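Local coordinates for protein gamma-resorcylate decarboxylase (PDB 4QRO) that probably catalyses the manganese-dependent, non-oxidative decarboxylation of gamma-resorcylate (2,6-dihydroxybenzoate) to resorcinol in an amidohydrolase-type barrel, at residues I274-F284 and D309-A318; Y209-G220 and N256-N264. One frame throughout, in Å; residues are numbered along the deposited sequence. Where two conformers were deposited one is given.

Interaction 1 of 2, residues I274-F284 and D309-A318; sequences ILEIGADRILF and DRKKIGWGNA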
# COMPACT_ATOMS: atom_id res chain seq x y z
N ILE A 274 -14.23 1.35 -7.77
CA ILE A 274 -15.69 1.19 -8.03
C ILE A 274 -16.19 -0.24 -7.70
O ILE A 274 -17.23 -0.41 -7.09
CB ILE A 274 -16.09 1.61 -9.47
CG1 ILE A 274 -16.01 3.14 -9.59
CG2 ILE A 274 -17.47 1.09 -9.87
CD1 ILE A 274 -16.11 3.66 -11.01
N LEU A 275 -15.39 -1.25 -8.04
CA LEU A 275 -15.77 -2.64 -7.87
C LEU A 275 -15.49 -3.14 -6.49
O LEU A 275 -15.81 -4.31 -6.16
CB LEU A 275 -15.05 -3.51 -8.91
CG LEU A 275 -15.48 -3.29 -10.37
CD1 LEU A 275 -14.66 -4.17 -11.29
CD2 LEU A 275 -16.98 -3.53 -10.58
N GLU A 276 -14.93 -2.27 -5.63
CA GLU A 276 -14.69 -2.64 -4.27
C GLU A 276 -15.52 -1.83 -3.30
O GLU A 276 -16.13 -2.39 -2.41
CB GLU A 276 -13.20 -2.52 -3.92
CG GLU A 276 -12.31 -3.61 -4.54
CD GLU A 276 -12.47 -4.97 -3.88
OE1 GLU A 276 -11.70 -5.91 -4.19
OE2 GLU A 276 -13.34 -5.08 -3.00
N ILE A 277 -15.54 -0.51 -3.43
CA ILE A 277 -16.30 0.31 -2.49
C ILE A 277 -17.55 0.95 -3.12
O ILE A 277 -18.45 1.38 -2.40
CB ILE A 277 -15.38 1.36 -1.81
CG1 ILE A 277 -16.01 1.86 -0.49
CG2 ILE A 277 -15.08 2.54 -2.72
CD1 ILE A 277 -15.15 2.84 0.29
N GLY A 278 -17.57 1.06 -4.46
CA GLY A 278 -18.71 1.57 -5.21
C GLY A 278 -18.61 3.06 -5.50
O GLY A 278 -18.03 3.83 -4.70
N ALA A 279 -19.18 3.47 -6.63
CA ALA A 279 -19.08 4.83 -7.13
C ALA A 279 -19.77 5.84 -6.24
O ALA A 279 -19.46 7.04 -6.31
CB ALA A 279 -19.62 4.95 -8.55
N ASP A 280 -20.71 5.40 -5.42
CA ASP A 280 -21.40 6.29 -4.46
C ASP A 280 -20.47 6.85 -3.39
O ASP A 280 -20.81 7.83 -2.75
CB ASP A 280 -22.53 5.56 -3.70
CG ASP A 280 -23.73 5.25 -4.58
OD1 ASP A 280 -23.84 5.81 -5.67
OD2 ASP A 280 -24.58 4.44 -4.18
N ARG A 281 -19.30 6.22 -3.20
CA ARG A 281 -18.33 6.63 -2.16
C ARG A 281 -17.03 7.16 -2.73
O ARG A 281 -16.03 7.26 -2.02
CB ARG A 281 -18.06 5.47 -1.20
CG ARG A 281 -19.29 5.12 -0.39
CD ARG A 281 -19.07 4.07 0.68
NE ARG A 281 -20.24 3.99 1.53
CZ ARG A 281 -20.34 4.58 2.72
NH1 ARG A 281 -19.31 5.25 3.23
NH2 ARG A 281 -21.46 4.46 3.41
N ILE A 282 -17.06 7.54 -4.01
CA ILE A 282 -15.91 8.10 -4.70
C ILE A 282 -16.22 9.56 -5.10
O ILE A 282 -17.27 9.85 -5.63
CB ILE A 282 -15.51 7.23 -5.90
CG1 ILE A 282 -15.17 5.83 -5.38
CG2 ILE A 282 -14.28 7.80 -6.58
CD1 ILE A 282 -14.91 4.80 -6.45
N LEU A 283 -15.28 10.45 -4.77
CA LEU A 283 -15.43 11.87 -4.98
C LEU A 283 -14.30 12.41 -5.87
O LEU A 283 -13.14 12.09 -5.65
CB LEU A 283 -15.38 12.60 -3.64
CG LEU A 283 -16.19 11.99 -2.47
CD1 LEU A 283 -16.05 12.80 -1.18
CD2 LEU A 283 -17.64 11.92 -2.83
N PHE A 284 -14.66 13.27 -6.82
CA PHE A 284 -13.67 13.99 -7.60
C PHE A 284 -12.86 14.91 -6.69
O PHE A 284 -13.39 15.47 -5.74
CB PHE A 284 -14.34 14.79 -8.74
CG PHE A 284 -13.37 15.63 -9.55
CD1 PHE A 284 -12.49 15.05 -10.45
CD2 PHE A 284 -13.32 17.00 -9.38
CE1 PHE A 284 -11.63 15.84 -11.20
CE2 PHE A 284 -12.46 17.78 -10.11
CZ PHE A 284 -11.60 17.20 -11.01
N ASP A 309 -22.47 7.74 -13.17
CA ASP A 309 -21.42 7.75 -12.15
C ASP A 309 -20.44 8.95 -12.30
O ASP A 309 -19.89 9.45 -11.30
CB ASP A 309 -20.68 6.40 -12.18
CG ASP A 309 -21.54 5.24 -11.67
OD1 ASP A 309 -22.53 5.45 -10.93
OD2 ASP A 309 -21.19 4.08 -12.02
N ARG A 310 -20.23 9.40 -13.53
CA ARG A 310 -19.44 10.60 -13.78
C ARG A 310 -20.10 11.83 -13.08
O ARG A 310 -19.42 12.66 -12.49
CB ARG A 310 -19.27 10.88 -15.27
CG ARG A 310 -18.02 11.72 -15.51
CD ARG A 310 -17.90 12.16 -16.94
NE ARG A 310 -17.99 11.05 -17.90
CZ ARG A 310 -17.05 10.12 -18.12
NH1 ARG A 310 -15.90 10.08 -17.45
NH2 ARG A 310 -17.28 9.18 -19.03
N LYS A 311 -21.41 11.91 -13.13
CA LYS A 311 -22.11 12.99 -12.38
C LYS A 311 -22.05 12.81 -10.86
O LYS A 311 -21.86 13.77 -10.14
CB LYS A 311 -23.56 13.11 -12.84
CG LYS A 311 -23.71 13.59 -14.28
CD LYS A 311 -25.16 13.51 -14.75
CE LYS A 311 -25.26 13.80 -16.24
NZ LYS A 311 -26.67 13.80 -16.71
N LYS A 312 -22.19 11.57 -10.37
CA LYS A 312 -22.13 11.32 -8.95
C LYS A 312 -20.74 11.63 -8.40
O LYS A 312 -20.59 12.38 -7.44
CB LYS A 312 -22.49 9.87 -8.62
CG LYS A 312 -23.97 9.60 -8.72
CD LYS A 312 -24.27 8.16 -9.09
CE LYS A 312 -24.00 7.25 -7.94
NZ LYS A 312 -24.03 5.83 -8.39
N ILE A 313 -19.72 11.07 -9.03
CA ILE A 313 -18.35 11.29 -8.58
C ILE A 313 -17.93 12.75 -8.79
O ILE A 313 -17.20 13.29 -7.97
CB ILE A 313 -17.35 10.34 -9.28
CG1 ILE A 313 -17.70 8.89 -8.89
CG2 ILE A 313 -15.92 10.66 -8.89
CD1 ILE A 313 -16.92 7.83 -9.67
N GLY A 314 -18.40 13.38 -9.87
CA GLY A 314 -18.05 14.74 -10.22
C GLY A 314 -18.61 15.75 -9.23
O GLY A 314 -17.92 16.72 -8.85
N TRP A 315 -19.85 15.54 -8.81
CA TRP A 315 -20.52 16.49 -7.91
C TRP A 315 -21.66 15.94 -7.06
O TRP A 315 -21.88 16.41 -5.96
CB TRP A 315 -21.03 17.70 -8.70
CG TRP A 315 -21.95 17.40 -9.84
CD1 TRP A 315 -21.61 17.25 -11.16
CD2 TRP A 315 -23.38 17.25 -9.78
NE1 TRP A 315 -22.73 16.99 -11.92
CE2 TRP A 315 -23.83 16.97 -11.10
CE3 TRP A 315 -24.33 17.30 -8.75
CZ2 TRP A 315 -25.19 16.76 -11.41
CZ3 TRP A 315 -25.68 17.07 -9.06
CH2 TRP A 315 -26.09 16.81 -10.37
N GLY A 316 -22.44 14.99 -7.57
CA GLY A 316 -23.58 14.48 -6.79
C GLY A 316 -23.24 13.95 -5.41
O GLY A 316 -23.92 14.29 -4.44
N ASN A 317 -22.19 13.11 -5.31
CA ASN A 317 -21.83 12.51 -4.01
C ASN A 317 -21.43 13.59 -2.99
O ASN A 317 -21.87 13.54 -1.84
CB ASN A 317 -20.69 11.47 -4.14
CG ASN A 317 -21.08 10.27 -5.02
OD1 ASN A 317 -22.25 9.97 -5.24
ND2 ASN A 317 -20.08 9.59 -5.56
N ALA A 318 -20.60 14.53 -3.44
CA ALA A 318 -20.09 15.59 -2.59
C ALA A 318 -21.22 16.55 -2.18
O ALA A 318 -21.29 16.97 -1.04
CB ALA A 318 -18.99 16.35 -3.30
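Asn317 reaches from helix 307-321 to one oxygen in the 3-10 turn, Ala279 O, and one in strand 282-283, Ile282 O, joining the last barrel strand of this amidohydrolase (beta/alpha) barrel to a helix that follows it. The side-chain amide nitrogen spends both its hydrogens here. Asn317 ND2 donates to Ile282 O at 2.8 Å, fairly straight (155° at hydrogen) and in the plane of the amide, and to Ala279 O at 2.7 Å, more bent (132°) and tilted from that plane. With chi1 at -63°, CG lies beside the backbone N, which turns the amide toward the 3-10 turn. An alanine here would remove both donors and is likely to leave the oxygens of Ala279 and Ile282 without these mates and the turn less firmly tied to the helix. One backbone bond, Phe284 N to Ile313 O (2.8 Å), fastens the end of the strand; in the pi-type turn at 312-316 Asn317 N bonds Lys312 O rather than Ile313 O, which leaves Ile313 O to accept from Phe284.

Charges gather at the outer edge. Within helix 307-321, Lys312 NZ meets Asp309 OD1 at 3.0 Å, nearly along the C-O axis of the carboxylate; only its second bridge, to Asp280, crosses between the segments, and it is less certain because OD1 of Asp280 is crowded in the model.

Apolar packing centres on Ile313. It packs alongside Ile282, their CG2 methyls 4.0 Å apart, while Ile313 CD1 comes 4.1 Å from Ala279 CB. Ile313 also touches Phe300 of helix 293-302, and Gly314 has a backbone bond to Ile5 in strand 4-11, so the helix also touches the first strand. Beside the amide, Leu283 CD2 lies tight against Asn317 CB at 3.3 Å.

Interaction 2 of 2, residues Y209-G220 and N256-N264; sequences YPALKIILGHMG and NFYLTTSGN. With 38L (2-nitrobenzene-1,3-diol), chain M.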
# COMPACT_ATOMS: atom_id res chain seq x y z
N TYR A 209 -19.07 4.88 17.36
CA TYR A 209 -19.58 6.04 16.63
C TYR A 209 -19.82 5.63 15.17
O TYR A 209 -19.07 6.01 14.27
CB TYR A 209 -18.61 7.23 16.72
CG TYR A 209 -18.21 7.52 18.13
CD1 TYR A 209 -19.16 7.94 19.08
CD2 TYR A 209 -16.90 7.36 18.53
CE1 TYR A 209 -18.78 8.18 20.40
CE2 TYR A 209 -16.52 7.60 19.84
CZ TYR A 209 -17.46 8.00 20.77
OH TYR A 209 -17.04 8.24 22.05
N PRO A 210 -20.88 4.85 14.92
CA PRO A 210 -21.07 4.27 13.59
C PRO A 210 -21.47 5.23 12.47
O PRO A 210 -21.43 4.84 11.30
CB PRO A 210 -22.18 3.22 13.82
CG PRO A 210 -22.91 3.70 15.04
CD PRO A 210 -21.85 4.32 15.90
N ALA A 211 -21.86 6.47 12.79
CA ALA A 211 -22.21 7.48 11.77
C ALA A 211 -21.03 8.37 11.30
O ALA A 211 -21.22 9.25 10.43
CB ALA A 211 -23.38 8.34 12.26
N LEU A 212 -19.83 8.13 11.82
CA LEU A 212 -18.65 8.89 11.36
C LEU A 212 -18.40 8.69 9.87
O LEU A 212 -18.63 7.59 9.33
CB LEU A 212 -17.38 8.46 12.10
CG LEU A 212 -17.27 8.84 13.58
CD1 LEU A 212 -16.04 8.19 14.17
CD2 LEU A 212 -17.27 10.36 13.75
N LYS A 213 -17.90 9.75 9.24
CA LYS A 213 -17.51 9.73 7.85
C LYS A 213 -16.05 10.16 7.70
O LYS A 213 -15.70 11.29 8.05
CB LYS A 213 -18.43 10.68 7.11
CG LYS A 213 -19.90 10.26 7.25
CD LYS A 213 -20.84 11.13 6.44
CE LYS A 213 -22.28 11.03 6.93
NZ LYS A 213 -23.12 12.15 6.43
N ILE A 214 -15.21 9.26 7.20
CA ILE A 214 -13.80 9.54 7.00
C ILE A 214 -13.52 9.57 5.49
O ILE A 214 -14.00 8.70 4.74
CB ILE A 214 -12.90 8.47 7.67
CG1 ILE A 214 -13.38 8.17 9.10
CG2 ILE A 214 -11.42 8.86 7.60
CD1 ILE A 214 -13.29 9.31 10.08
N ILE A 215 -12.78 10.57 5.04
CA ILE A 215 -12.42 10.71 3.64
C ILE A 215 -10.92 10.43 3.48
O ILE A 215 -10.10 10.93 4.26
CB ILE A 215 -12.71 12.11 3.12
CG1 ILE A 215 -14.19 12.47 3.38
CG2 ILE A 215 -12.43 12.20 1.63
CD1 ILE A 215 -14.54 13.88 3.01
N LEU A 216 -10.59 9.63 2.47
CA LEU A 216 -9.20 9.41 2.07
C LEU A 216 -8.96 9.89 0.64
O LEU A 216 -9.76 9.65 -0.26
CB LEU A 216 -8.83 7.93 2.15
CG LEU A 216 -9.00 7.24 3.50
CD1 LEU A 216 -8.74 5.76 3.35
CD2 LEU A 216 -8.07 7.85 4.54
N GLY A 217 -7.84 10.55 0.40
CA GLY A 217 -7.49 10.92 -0.95
C GLY A 217 -6.81 9.79 -1.70
O GLY A 217 -6.63 8.68 -1.18
N HIS A 218 -6.39 10.11 -2.91
CA HIS A 218 -5.45 9.26 -3.65
C HIS A 218 -6.03 7.87 -3.91
O HIS A 218 -5.32 6.86 -3.93
CB HIS A 218 -4.10 9.26 -2.93
CG HIS A 218 -3.66 10.64 -2.50
ND1 HIS A 218 -3.69 11.07 -1.19
CD2 HIS A 218 -3.29 11.71 -3.24
CE1 HIS A 218 -3.31 12.35 -1.14
NE2 HIS A 218 -3.05 12.75 -2.37
N MET A 219 -7.34 7.83 -4.10
CA MET A 219 -8.04 6.58 -4.37
C MET A 219 -8.02 5.63 -3.18
O MET A 219 -8.20 4.43 -3.34
CB MET A 219 -7.45 5.89 -5.60
CG MET A 219 -7.86 6.52 -6.93
SD MET A 219 -9.64 6.58 -7.16
CE MET A 219 -9.75 7.05 -8.88
N GLY A 220 -7.81 6.17 -1.98
CA GLY A 220 -7.80 5.34 -0.80
C GLY A 220 -6.47 4.71 -0.47
O GLY A 220 -6.44 3.74 0.27
N ASN A 256 -18.07 3.57 6.49
CA ASN A 256 -17.61 4.81 7.13
C ASN A 256 -16.64 5.63 6.29
O ASN A 256 -16.29 6.73 6.67
CB ASN A 256 -16.97 4.46 8.48
CG ASN A 256 -17.98 3.88 9.47
OD1 ASN A 256 -18.08 2.65 9.62
ND2 ASN A 256 -18.75 4.76 10.11
N PHE A 257 -16.21 5.08 5.15
CA PHE A 257 -15.22 5.74 4.32
C PHE A 257 -15.73 6.23 2.98
O PHE A 257 -16.62 5.63 2.36
CB PHE A 257 -13.99 4.81 4.12
CG PHE A 257 -13.09 4.78 5.32
CD1 PHE A 257 -13.47 4.11 6.48
CD2 PHE A 257 -11.92 5.50 5.33
CE1 PHE A 257 -12.67 4.13 7.61
CE2 PHE A 257 -11.13 5.53 6.47
CZ PHE A 257 -11.50 4.84 7.60
N TYR A 258 -15.14 7.35 2.54
CA TYR A 258 -15.26 7.90 1.19
C TYR A 258 -13.82 8.09 0.64
O TYR A 258 -12.90 8.36 1.40
CB TYR A 258 -16.00 9.24 1.15
CG TYR A 258 -17.42 9.15 1.70
CD1 TYR A 258 -17.61 8.99 3.07
CD2 TYR A 258 -18.54 9.23 0.88
CE1 TYR A 258 -18.87 8.87 3.61
CE2 TYR A 258 -19.83 9.14 1.43
CZ TYR A 258 -19.97 8.95 2.80
OH TYR A 258 -21.20 8.84 3.42
N LEU A 259 -13.65 7.92 -0.67
CA LEU A 259 -12.36 8.07 -1.34
C LEU A 259 -12.42 9.19 -2.34
O LEU A 259 -13.42 9.30 -3.03
CB LEU A 259 -12.02 6.78 -2.13
CG LEU A 259 -12.24 5.48 -1.38
CD1 LEU A 259 -11.73 4.29 -2.23
CD2 LEU A 259 -11.57 5.53 -0.01
N THR A 260 -11.37 10.01 -2.46
CA THR A 260 -11.30 10.97 -3.57
C THR A 260 -10.30 10.56 -4.63
O THR A 260 -9.48 9.69 -4.40
CB THR A 260 -11.03 12.43 -3.12
OG1 THR A 260 -9.63 12.65 -2.95
CG2 THR A 260 -11.76 12.73 -1.86
N THR A 261 -10.41 11.22 -5.79
CA THR A 261 -9.56 10.92 -6.93
C THR A 261 -8.27 11.75 -6.93
O THR A 261 -7.52 11.73 -7.89
CB THR A 261 -10.31 11.14 -8.27
OG1 THR A 261 -10.57 12.55 -8.46
CG2 THR A 261 -11.64 10.36 -8.30
N SER A 262 -7.97 12.45 -5.85
CA SER A 262 -6.82 13.33 -5.87
C SER A 262 -5.52 12.60 -6.22
O SER A 262 -5.22 11.53 -5.69
CB SER A 262 -6.65 13.99 -4.53
OG SER A 262 -6.48 13.00 -3.53
N GLY A 263 -4.76 13.22 -7.12
CA GLY A 263 -3.42 12.77 -7.45
C GLY A 263 -3.34 11.33 -7.90
O GLY A 263 -2.29 10.72 -7.80
N ASN A 264 -4.44 10.77 -8.40
CA ASN A 264 -4.41 9.35 -8.82
C ASN A 264 -5.32 9.15 -10.05
O ASN A 264 -6.37 8.48 -10.03
CB ASN A 264 -4.72 8.43 -7.63
CG ASN A 264 -4.02 7.06 -7.74
OD1 ASN A 264 -3.57 6.64 -8.82
ND2 ASN A 264 -3.94 6.35 -6.62
OAK 38L M . -1.45 15.04 -1.24
NAG 38L M . -0.43 15.02 -1.87
OAJ 38L M . -0.13 13.99 -2.47
CAA 38L M . 0.38 16.18 -1.91
CAF 38L M . 1.57 16.12 -2.62
OAH 38L M . 1.64 15.38 -3.76
CAE 38L M . 2.70 16.80 -2.17
CAD 38L M . 2.63 17.61 -1.04
CAC 38L M . 1.40 17.81 -0.42
CAB 38L M . 0.27 17.14 -0.88
OAI 38L M . -0.94 17.41 -0.30
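Ile214 lies over one face of the Phe257 ring, its CB 3.9 Å from the ring centroid and 21° off the normal, a CH-pi contact, while Leu216 CG meets the same ring at its edge. These side chains share one face of two neighbouring parallel strands, 214-216 and 257-260, whose axes approach to 4.6 Å in the barrel wall. The register is set by alternating backbone bonds: Ile214 N to Asn256 O, Tyr258 N to Ile214 O, Leu216 N to Tyr258 O and Thr260 N to Leu216 O. Before the strands, Asn256 ND2 donates to Leu212 O (2.9 Å, 168°) and, from above the carbonyl plane, to Pro210 O.

Past the strands' C-terminal ends side chains join in, beside one more backbone bond, Met219 N to Thr260 O. Ser262 OG, brought there by a chi1 of 59°, accepts from His218 N at 3.0 Å and sits over one face of that imidazole. Asn264 ND2 reaches His218 O at 3.1 Å. OAK of the inhibitor nitroresorcinol lies at the edge of the imidazole, near the ring plane: His218 NE2 gives it a weak bond at 3.0 Å and also bonds Asp287, while ND1 bonds Glu221. Since Ser262 OG also bonds Glu8, a manganese ligand, these polar contacts probably couple the position of His218 to the metal site.

In the fold
Of the four segments, 209-220 comes first, with strand 214-216; interaction 2 closes when the chain, after helices 223-232 and 249-256, returns as strand 257-260, a beta-alpha-beta crossover. Only then does interaction 1 open: helix 267-276 leads to strand 282-283, and after helix 293-302 the chain comes back as helix 307-321. The two loops thus lie in series, neither nested nor crossed. They meet in the sheet, where strands 257-260 and 282-283 are neighbours: Leu283 N lies 2.8 Å from Leu259 O, a probable hydrogen bond. Interaction 2 joins adjacent barrel strands beside the active site, whereas interaction 1 ties the next and last barrel strand, 282-283, to helix 307-321.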